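Abbfa_003403 (Acinetobacter baumannii, PDB 4ZXH) is a four-domain nonribosomal peptide synthetase (condensation, adenylation, carrier and thioesterase) that probably assembles a peptide on its phosphopantetheine arm. Local coordinates at residues L753-Y763 and A774-L785; Y462-L471 and C854-T862. All coordinates share one frame; numbering follows the deposited sequence.

Contact 1: L753-Y763 and A774-L785; sequences LGKVGCLWNVY and AARITDAKYIDL
With chi1 at -171°, R776 sets CG anti to N, and its chain runs on past the W760 indole and bends at chi3, while N761, whose CG is likewise anti to N (chi1 180°), carries its amide off the opposite face of the same beta hairpin. The strands, 758-763 and 774-777, run antiparallel in the large mixed sheet of the adenylation domain; N761 and Y763 belong to its NxYGPTE signature. N761 and A775 form a hydrogen-bonded pair, N761 N to A775 O at 2.9 Å and A775 N to N761 O at 2.7 Å. Beside it W760 and R776 make a non-hydrogen-bonded pair. Here CB of R776 sits over one face of the six-membered ring, 4.0 Å from its centroid, in a CH-pi contact. The guanidinium, its plane turned 56° from the indole, brings NH2 to 3.6 Å from CZ2 of W760. R654 and L655 of helix 641-655 also pack on W760. On the other face, I777 CG1 rests on N761 CB at 3.8 Å and L759 meets helix 746-753, which also touches I783 of the returning loop. The N761 amide ties in that loop: ND2 donates to D784 O at 3.2 Å, approaching from above the carbonyl plane.

Contact 2: Y462-L471 and C854-T862; sequences YKDGIQFEAL and CLRTDGRLT
The carbonyl oxygen of R856 accepts the amide of G859 (O to N 3.0 Å), and CE2 of F468 approaches that same oxygen to 3.9 Å from across the contact. The bond closes a type I turn, and R856 N returns a second one to R860 O, also at 3.0 Å; with G859 at positive phi this is a type I turn plus G1 bulge, joining strands 846-855 and 861-863. F468 lays one ring face on the turn, with G859 CA almost over its centre, 3.8 Å from the centroid and 13° off the normal, a CH-pi contact. L855 meets the edge of the same ring, CG in its plane and CD1 near it, 3.5 Å from CE2. Its chi1 of 176° sets CG anti to N and carries both methyls up against 462-471, where they divide the work: CD1 also touches L471 CD1 at 4.0 Å, whereas CD2 packs beside Q467, 3.7 Å from NE2, and near the hydroxyl of Y462. These polar ends are held elsewhere, Q467 NE2 by V796 O and Y462 OH by V804 O, which probably steadies the two side chains against L855. L471 completes the apolar cluster by setting CD2 against L861 CD1 at 3.9 Å. Strand 792-797 backs the cluster, with L794 and V796 against L861 and a backbone bond between L794 and L471, while T857 packs on helix 428-447, so the tip of this hairpin reaches from the antiparallel sheet to that helix of the condensation domain.

From the N terminus, the chain first lays down 462-471, in the loop between helices 428-447 and 483-494, and this piece waits for its partner through 382 residues. Contact 1 closes a far shorter loop of ten residues within that span, so the two are nested and do not cross. When 854-862 arrives, contact 2 ties the loop 462-471 to the small antiparallel sheet, whereas contact 1 pairs two strands of the large mixed sheet. The contacts also meet directly: L785 N probably donates to L861 O at 2.8 Å, and D784 OD1 forms a long, weak ion pair with R860 NH1, joining the end of 774-785 to the hairpin of 854-862.

Contact 1: L753-Y763 and A774-L785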
loop_
_atom_site.group_PDB
_atom_site.type_symbol
_atom_site.label_atom_id
_atom_site.label_comp_id
_atom_site.label_asym_id
_atom_site.label_seq_id
_atom_site.Cartn_x
_atom_site.Cartn_y
_atom_site.Cartn_z
ATOM N N LEU A 753 17.656 11.258 17.167
ATOM C CA LEU A 753 18.426 10.320 17.982
ATOM C C LEU A 753 19.932 10.418 17.763
ATOM O O LEU A 753 20.715 10.180 18.684
ATOM C CB LEU A 753 17.959 8.895 17.717
ATOM C CG LEU A 753 16.711 8.550 18.517
ATOM C CD1 LEU A 753 16.199 7.142 18.199
ATOM C CD2 LEU A 753 17.035 8.699 19.992
ATOM N N GLY A 754 20.333 10.789 16.552
ATOM C CA GLY A 754 21.738 10.963 16.238
ATOM C C GLY A 754 22.261 12.366 16.478
ATOM O O GLY A 754 23.451 12.624 16.293
ATOM N N LYS A 755 21.382 13.270 16.901
ATOM C CA LYS A 755 21.776 14.656 17.133
ATOM C C LYS A 755 21.723 15.072 18.602
ATOM O O LYS A 755 22.348 16.064 18.983
ATOM C CB LYS A 755 20.903 15.600 16.303
ATOM C CG LYS A 755 21.172 15.537 14.804
ATOM C CD LYS A 755 22.530 16.122 14.440
ATOM C CE LYS A 755 22.808 15.965 12.949
ATOM N NZ LYS A 755 21.821 16.695 12.110
ATOM N N VAL A 756 20.985 14.324 19.422
ATOM C CA VAL A 756 20.850 14.648 20.846
ATOM C C VAL A 756 21.214 13.472 21.769
ATOM O O VAL A 756 21.298 12.313 21.332
ATOM C CB VAL A 756 19.414 15.111 21.180
ATOM C CG1 VAL A 756 19.058 16.357 20.389
ATOM C CG2 VAL A 756 18.412 14.005 20.903
ATOM N N GLY A 757 21.410 13.782 23.050
ATOM C CA GLY A 757 21.836 12.796 24.030
ATOM C C GLY A 757 20.713 12.019 24.695
ATOM O O GLY A 757 20.929 10.925 25.207
ATOM N N CYS A 758 19.513 12.590 24.685
ATOM C CA CYS A 758 18.326 11.953 25.246
ATOM C C CYS A 758 17.070 12.572 24.615
ATOM O O CYS A 758 16.943 13.795 24.533
ATOM C CB CYS A 758 18.304 12.106 26.770
ATOM S SG CYS A 758 16.909 11.307 27.631
ATOM N N LEU A 759 16.149 11.728 24.159
ATOM C CA LEU A 759 14.922 12.206 23.527
ATOM C C LEU A 759 13.677 11.735 24.290
ATOM O O LEU A 759 13.498 10.534 24.508
ATOM C CB LEU A 759 14.867 11.728 22.071
ATOM C CG LEU A 759 13.698 12.186 21.192
ATOM C CD1 LEU A 759 13.573 13.714 21.169
ATOM C CD2 LEU A 759 13.859 11.650 19.788
ATOM N N TRP A 760 12.827 12.672 24.706
ATOM C CA TRP A 760 11.521 12.320 25.256
ATOM C C TRP A 760 10.406 12.654 24.273
ATOM O O TRP A 760 10.317 13.790 23.796
ATOM C CB TRP A 760 11.270 13.044 26.567
ATOM C CG TRP A 760 12.187 12.629 27.673
ATOM C CD1 TRP A 760 13.387 13.197 28.012
ATOM C CD2 TRP A 760 11.976 11.559 28.598
ATOM N NE1 TRP A 760 13.935 12.537 29.084
ATOM C CE2 TRP A 760 13.093 11.523 29.460
ATOM C CE3 TRP A 760 10.956 10.617 28.775
ATOM C CZ2 TRP A 760 13.216 10.587 30.485
ATOM C CZ3 TRP A 760 11.078 9.690 29.793
ATOM C CH2 TRP A 760 12.201 9.681 30.636
ATOM N N ASN A 761 9.569 11.669 23.943
ATOM C CA ASN A 761 8.305 11.975 23.275
ATOM C C ASN A 761 7.257 12.135 24.357
ATOM O O ASN A 761 7.102 11.278 25.220
ATOM C CB ASN A 761 7.889 10.901 22.281
ATOM C CG ASN A 761 6.570 11.222 21.594
ATOM O OD1 ASN A 761 6.301 12.373 21.237
ATOM N ND2 ASN A 761 5.724 10.204 21.431
ATOM N N VAL A 762 6.546 13.247 24.319
ATOM C CA VAL A 762 5.797 13.662 25.479
ATOM C C VAL A 762 4.412 14.181 25.040
ATOM O O VAL A 762 4.268 14.772 23.960
ATOM C CB VAL A 762 6.636 14.700 26.276
ATOM C CG1 VAL A 762 6.641 16.050 25.604
ATOM C CG2 VAL A 762 6.173 14.798 27.693
ATOM N N TYR A 763 3.385 13.897 25.842
ATOM C CA TYR A 763 1.996 14.088 25.408
ATOM C C TYR A 763 1.064 14.522 26.546
ATOM O O TYR A 763 1.286 14.197 27.725
ATOM C CB TYR A 763 1.449 12.799 24.758
ATOM C CG TYR A 763 -0.064 12.754 24.611
ATOM C CD1 TYR A 763 -0.682 13.221 23.464
ATOM C CD2 TYR A 763 -0.878 12.240 25.629
ATOM C CE1 TYR A 763 -2.072 13.195 23.332
ATOM C CE2 TYR A 763 -2.268 12.214 25.506
ATOM C CZ TYR A 763 -2.854 12.692 24.355
ATOM O OH TYR A 763 -4.220 12.670 24.218
ATOM N N ALA A 774 4.833 10.285 28.954
ATOM C CA ALA A 774 6.188 10.565 28.508
ATOM C C ALA A 774 6.958 9.282 28.185
ATOM O O ALA A 774 7.033 8.370 29.000
ATOM C CB ALA A 774 6.914 11.365 29.561
ATOM N N ALA A 775 7.532 9.245 26.989
ATOM C CA ALA A 775 8.262 8.097 26.476
ATOM C C ALA A 775 9.753 8.411 26.253
ATOM O O ALA A 775 10.089 9.318 25.489
ATOM C CB ALA A 775 7.621 7.632 25.165
ATOM N N ARG A 776 10.649 7.673 26.906
ATOM C CA ARG A 776 12.070 7.772 26.567
ATOM C C ARG A 776 12.301 7.008 25.263
ATOM O O ARG A 776 12.312 5.772 25.240
ATOM C CB ARG A 776 12.978 7.227 27.685
ATOM C CG ARG A 776 14.482 7.503 27.467
ATOM C CD ARG A 776 15.386 6.724 28.434
ATOM N NE ARG A 776 15.193 7.109 29.833
ATOM C CZ ARG A 776 15.923 8.024 30.475
ATOM N NH1 ARG A 776 16.912 8.657 29.851
ATOM N NH2 ARG A 776 15.665 8.311 31.749
ATOM N N ILE A 777 12.469 7.752 24.176
ATOM C CA ILE A 777 12.699 7.174 22.857
ATOM C C ILE A 777 14.155 6.761 22.669
ATOM O O ILE A 777 15.055 7.599 22.754
ATOM C CB ILE A 777 12.325 8.162 21.736
ATOM C CG1 ILE A 777 10.857 8.601 21.865
ATOM C CG2 ILE A 777 12.616 7.546 20.368
ATOM C CD1 ILE A 777 9.869 7.454 22.024
ATOM N N THR A 778 14.389 5.475 22.411
ATOM C CA THR A 778 15.758 4.989 22.266
ATOM C C THR A 778 15.968 4.371 20.892
ATOM O O THR A 778 17.101 4.107 20.493
ATOM C CB THR A 778 16.125 3.949 23.362
ATOM O OG1 THR A 778 15.226 2.833 23.299
ATOM C CG2 THR A 778 16.052 4.582 24.759
ATOM N N ASP A 779 14.869 4.158 20.175
ATOM C CA ASP A 779 14.901 3.521 18.864
ATOM C C ASP A 779 13.710 4.002 18.043
ATOM O O ASP A 779 12.569 3.905 18.489
ATOM C CB ASP A 779 14.884 1.992 19.006
ATOM C CG ASP A 779 15.161 1.266 17.689
ATOM O OD1 ASP A 779 15.417 1.944 16.667
ATOM O OD2 ASP A 779 15.136 0.012 17.683
ATOM N N ALA A 780 13.975 4.500 16.839
ATOM C CA ALA A 780 12.928 5.109 16.018
ATOM C C ALA A 780 11.841 4.132 15.596
ATOM O O ALA A 780 10.765 4.545 15.175
ATOM C CB ALA A 780 13.529 5.745 14.798
ATOM N N LYS A 781 12.115 2.839 15.707
ATOM C CA LYS A 781 11.145 1.836 15.291
ATOM C C LYS A 781 10.081 1.608 16.376
ATOM O O LYS A 781 9.062 0.955 16.129
ATOM C CB LYS A 781 11.861 0.528 14.935
ATOM N N TYR A 782 10.305 2.167 17.564
ATOM C CA TYR A 782 9.435 1.906 18.711
ATOM C C TYR A 782 8.970 3.198 19.404
ATOM O O TYR A 782 9.532 3.637 20.418
ATOM C CB TYR A 782 10.155 0.976 19.693
ATOM C CG TYR A 782 10.443 -0.391 19.087
ATOM C CD1 TYR A 782 9.507 -1.417 19.161
ATOM C CD2 TYR A 782 11.641 -0.647 18.420
ATOM C CE1 TYR A 782 9.759 -2.665 18.600
ATOM C CE2 TYR A 782 11.903 -1.886 17.854
ATOM C CZ TYR A 782 10.961 -2.901 17.945
ATOM O OH TYR A 782 11.214 -4.152 17.385
ATOM N N ILE A 783 7.927 3.795 18.831
ATOM C CA ILE A 783 7.384 5.067 19.297
ATOM C C ILE A 783 5.951 4.915 19.804
ATOM O O ILE A 783 5.092 4.373 19.110
ATOM C CB ILE A 783 7.410 6.124 18.175
ATOM C CG1 ILE A 783 8.835 6.316 17.666
ATOM C CG2 ILE A 783 6.843 7.441 18.656
ATOM C CD1 ILE A 783 8.912 7.164 16.420
ATOM N N ASP A 784 5.704 5.398 21.018
ATOM C CA ASP A 784 4.385 5.316 21.645
ATOM C C ASP A 784 4.216 6.499 22.595
ATOM O O ASP A 784 5.142 7.295 22.753
ATOM C CB ASP A 784 4.206 3.986 22.409
ATOM C CG ASP A 784 5.366 3.686 23.370
ATOM O OD1 ASP A 784 6.537 3.636 22.922
ATOM O OD2 ASP A 784 5.107 3.547 24.589
ATOM N N LEU A 785 3.051 6.597 23.242
ATOM C CA LEU A 785 2.764 7.681 24.183
ATOM C C LEU A 785 3.517 7.508 25.497
ATOM O O LEU A 785 3.535 8.411 26.331
ATOM C CB LEU A 785 1.264 7.782 24.449
ATOM C CG LEU A 785 0.422 8.085 23.209
ATOM C CD1 LEU A 785 -1.068 8.064 23.527
ATOM C CD2 LEU A 785 0.809 9.408 22.634
#

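Contact 2: Y462-L471 and C854-T862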
loop_
_atom_site.group_PDB
_atom_site.type_symbol
_atom_site.label_atom_id
_atom_site.label_comp_id
_atom_site.label_asym_id
_atom_site.label_seq_id
_atom_site.Cartn_x
_atom_site.Cartn_y
_atom_site.Cartn_z
ATOM N N TYR A 462 -10.534 -6.838 34.034
ATOM C CA TYR A 462 -9.341 -6.170 34.525
ATOM C C TYR A 462 -9.345 -6.068 36.036
ATOM O O TYR A 462 -10.326 -5.621 36.624
ATOM C CB TYR A 462 -9.235 -4.786 33.908
ATOM C CG TYR A 462 -9.035 -4.796 32.413
ATOM C CD1 TYR A 462 -7.813 -5.178 31.862
ATOM C CD2 TYR A 462 -10.051 -4.410 31.547
ATOM C CE1 TYR A 462 -7.604 -5.169 30.496
ATOM C CE2 TYR A 462 -9.848 -4.405 30.160
ATOM C CZ TYR A 462 -8.617 -4.785 29.648
ATOM O OH TYR A 462 -8.394 -4.783 28.286
ATOM N N LYS A 463 -8.231 -6.460 36.652
ATOM C CA LYS A 463 -8.162 -6.696 38.098
ATOM C C LYS A 463 -8.370 -5.438 38.946
ATOM O O LYS A 463 -9.427 -5.271 39.568
ATOM C CB LYS A 463 -6.818 -7.348 38.461
ATOM N N ASP A 464 -7.365 -4.565 38.983
ATOM C CA ASP A 464 -7.432 -3.370 39.819
ATOM C C ASP A 464 -7.975 -2.170 39.063
ATOM O O ASP A 464 -7.402 -1.085 39.132
ATOM C CB ASP A 464 -6.053 -3.026 40.400
ATOM C CG ASP A 464 -5.641 -3.952 41.541
ATOM O OD1 ASP A 464 -6.507 -4.669 42.089
ATOM O OD2 ASP A 464 -4.445 -3.946 41.904
ATOM N N GLY A 465 -9.074 -2.365 38.342
ATOM C CA GLY A 465 -9.709 -1.284 37.606
ATOM C C GLY A 465 -8.789 -0.518 36.665
ATOM O O GLY A 465 -8.863 0.707 36.586
ATOM N N ILE A 466 -7.909 -1.240 35.975
ATOM C CA ILE A 466 -7.073 -0.676 34.914
ATOM C C ILE A 466 -6.640 -1.767 33.930
ATOM O O ILE A 466 -6.573 -2.947 34.279
ATOM C CB ILE A 466 -5.817 0.029 35.467
ATOM C CG1 ILE A 466 -5.346 1.101 34.480
ATOM C CG2 ILE A 466 -4.699 -0.972 35.744
ATOM C CD1 ILE A 466 -4.530 2.169 35.110
ATOM N N GLN A 467 -6.353 -1.366 32.698
ATOM C CA GLN A 467 -6.041 -2.300 31.624
ATOM C C GLN A 467 -4.646 -2.912 31.721
ATOM O O GLN A 467 -4.465 -4.088 31.401
ATOM C CB GLN A 467 -6.210 -1.606 30.281
ATOM C CG GLN A 467 -7.658 -1.524 29.823
ATOM C CD GLN A 467 -8.001 -0.188 29.184
ATOM O OE1 GLN A 467 -7.554 0.873 29.643
ATOM N NE2 GLN A 467 -8.792 -0.234 28.112
ATOM N N PHE A 468 -3.667 -2.121 32.151
ATOM C CA PHE A 468 -2.308 -2.607 32.416
ATOM C C PHE A 468 -1.752 -1.840 33.604
ATOM O O PHE A 468 -2.129 -0.696 33.826
ATOM C CB PHE A 468 -1.419 -2.450 31.179
ATOM C CG PHE A 468 -1.783 -3.383 30.073
ATOM C CD1 PHE A 468 -1.409 -4.721 30.119
ATOM C CD2 PHE A 468 -2.571 -2.952 29.016
ATOM C CE1 PHE A 468 -1.768 -5.612 29.098
ATOM C CE2 PHE A 468 -2.943 -3.836 27.992
ATOM C CZ PHE A 468 -2.536 -5.170 28.038
ATOM N N GLU A 469 -0.866 -2.443 34.384
ATOM C CA GLU A 469 -0.385 -1.727 35.560
ATOM C C GLU A 469 0.540 -0.565 35.145
ATOM O O GLU A 469 0.701 0.413 35.877
ATOM C CB GLU A 469 0.311 -2.681 36.538
ATOM C CG GLU A 469 0.631 -2.051 37.895
ATOM C CD GLU A 469 -0.576 -1.350 38.535
ATOM O OE1 GLU A 469 -1.651 -1.987 38.633
ATOM O OE2 GLU A 469 -0.459 -0.152 38.910
ATOM N N ALA A 470 1.121 -0.660 33.957
ATOM C CA ALA A 470 1.951 0.419 33.432
ATOM C C ALA A 470 1.151 1.706 33.271
ATOM O O ALA A 470 1.682 2.800 33.473
ATOM C CB ALA A 470 2.573 0.019 32.101
ATOM N N LEU A 471 -0.131 1.565 32.933
ATOM C CA LEU A 471 -1.013 2.702 32.657
ATOM C C LEU A 471 -1.429 3.504 33.897
ATOM O O LEU A 471 -2.042 4.573 33.781
ATOM C CB LEU A 471 -2.261 2.215 31.922
ATOM C CG LEU A 471 -1.895 1.721 30.526
ATOM C CD1 LEU A 471 -3.123 1.350 29.714
ATOM C CD2 LEU A 471 -1.067 2.780 29.837
ATOM N N CYS A 854 -4.771 3.430 20.483
ATOM C CA CYS A 854 -4.852 1.975 20.435
ATOM C C CYS A 854 -4.192 1.344 21.665
ATOM O O CYS A 854 -3.056 1.666 22.017
ATOM C CB CYS A 854 -4.218 1.421 19.149
ATOM S SG CYS A 854 -4.588 -0.378 18.849
ATOM N N LEU A 855 -4.929 0.459 22.328
ATOM C CA LEU A 855 -4.376 -0.313 23.426
ATOM C C LEU A 855 -3.668 -1.508 22.821
ATOM O O LEU A 855 -4.304 -2.484 22.429
ATOM C CB LEU A 855 -5.469 -0.755 24.400
ATOM C CG LEU A 855 -5.077 -1.665 25.563
ATOM C CD1 LEU A 855 -4.195 -0.927 26.563
ATOM C CD2 LEU A 855 -6.324 -2.223 26.232
ATOM N N ARG A 856 -2.350 -1.416 22.721
ATOM C CA ARG A 856 -1.575 -2.488 22.124
ATOM C C ARG A 856 -1.560 -3.705 23.042
ATOM O O ARG A 856 -1.742 -3.587 24.261
ATOM C CB ARG A 856 -0.151 -2.013 21.825
ATOM C CG ARG A 856 -0.107 -0.898 20.796
ATOM C CD ARG A 856 -0.820 -1.326 19.525
ATOM N NE ARG A 856 -0.653 -0.396 18.408
ATOM C CZ ARG A 856 -1.021 -0.677 17.161
ATOM N NH1 ARG A 856 -1.568 -1.855 16.883
ATOM N NH2 ARG A 856 -0.834 0.202 16.191
ATOM N N THR A 857 -1.361 -4.873 22.441
ATOM C CA THR A 857 -1.203 -6.122 23.175
ATOM C C THR A 857 0.020 -6.012 24.084
ATOM O O THR A 857 0.092 -6.615 25.151
ATOM C CB THR A 857 -1.071 -7.318 22.200
ATOM O OG1 THR A 857 0.087 -7.148 21.365
ATOM C CG2 THR A 857 -2.314 -7.417 21.313
ATOM N N ASP A 858 0.969 -5.205 23.635
ATOM C CA ASP A 858 2.174 -4.873 24.372
ATOM C C ASP A 858 1.878 -4.279 25.757
ATOM O O ASP A 858 2.559 -4.590 26.734
ATOM C CB ASP A 858 3.001 -3.886 23.537
ATOM C CG ASP A 858 4.466 -3.928 23.870
ATOM O OD1 ASP A 858 4.818 -4.468 24.938
ATOM O OD2 ASP A 858 5.268 -3.421 23.060
ATOM N N GLY A 859 0.856 -3.426 25.829
ATOM C CA GLY A 859 0.593 -2.618 27.010
ATOM C C GLY A 859 0.927 -1.159 26.735
ATOM O O GLY A 859 0.741 -0.287 27.586
ATOM N N ARG A 860 1.441 -0.904 25.536
ATOM C CA ARG A 860 1.782 0.436 25.096
ATOM C C ARG A 860 0.552 1.128 24.531
ATOM O O ARG A 860 -0.389 0.469 24.094
ATOM C CB ARG A 860 2.874 0.400 24.024
ATOM C CG ARG A 860 4.244 -0.051 24.502
ATOM C CD ARG A 860 5.253 0.018 23.366
ATOM N NE ARG A 860 4.763 -0.646 22.160
ATOM C CZ ARG A 860 4.824 -0.127 20.936
ATOM N NH1 ARG A 860 5.363 1.072 20.746
ATOM N NH2 ARG A 860 4.352 -0.812 19.898
ATOM N N LEU A 861 0.566 2.456 24.542
ATOM C CA LEU A 861 -0.471 3.232 23.881
ATOM C C LEU A 861 0.098 3.916 22.655
ATOM O O LEU A 861 1.097 4.616 22.752
ATOM C CB LEU A 861 -1.042 4.287 24.822
ATOM C CG LEU A 861 -1.645 3.797 26.127
ATOM C CD1 LEU A 861 -2.176 4.999 26.865
ATOM C CD2 LEU A 861 -2.749 2.800 25.833
ATOM N N THR A 862 -0.526 3.736 21.502
ATOM C CA THR A 862 -0.111 4.513 20.347
ATOM C C THR A 862 -1.261 5.412 19.922
ATOM O O THR A 862 -2.439 5.115 20.177
ATOM C CB THR A 862 0.369 3.627 19.164
ATOM O OG1 THR A 862 -0.697 2.801 18.677
ATOM C CG2 THR A 862 1.513 2.748 19.610
#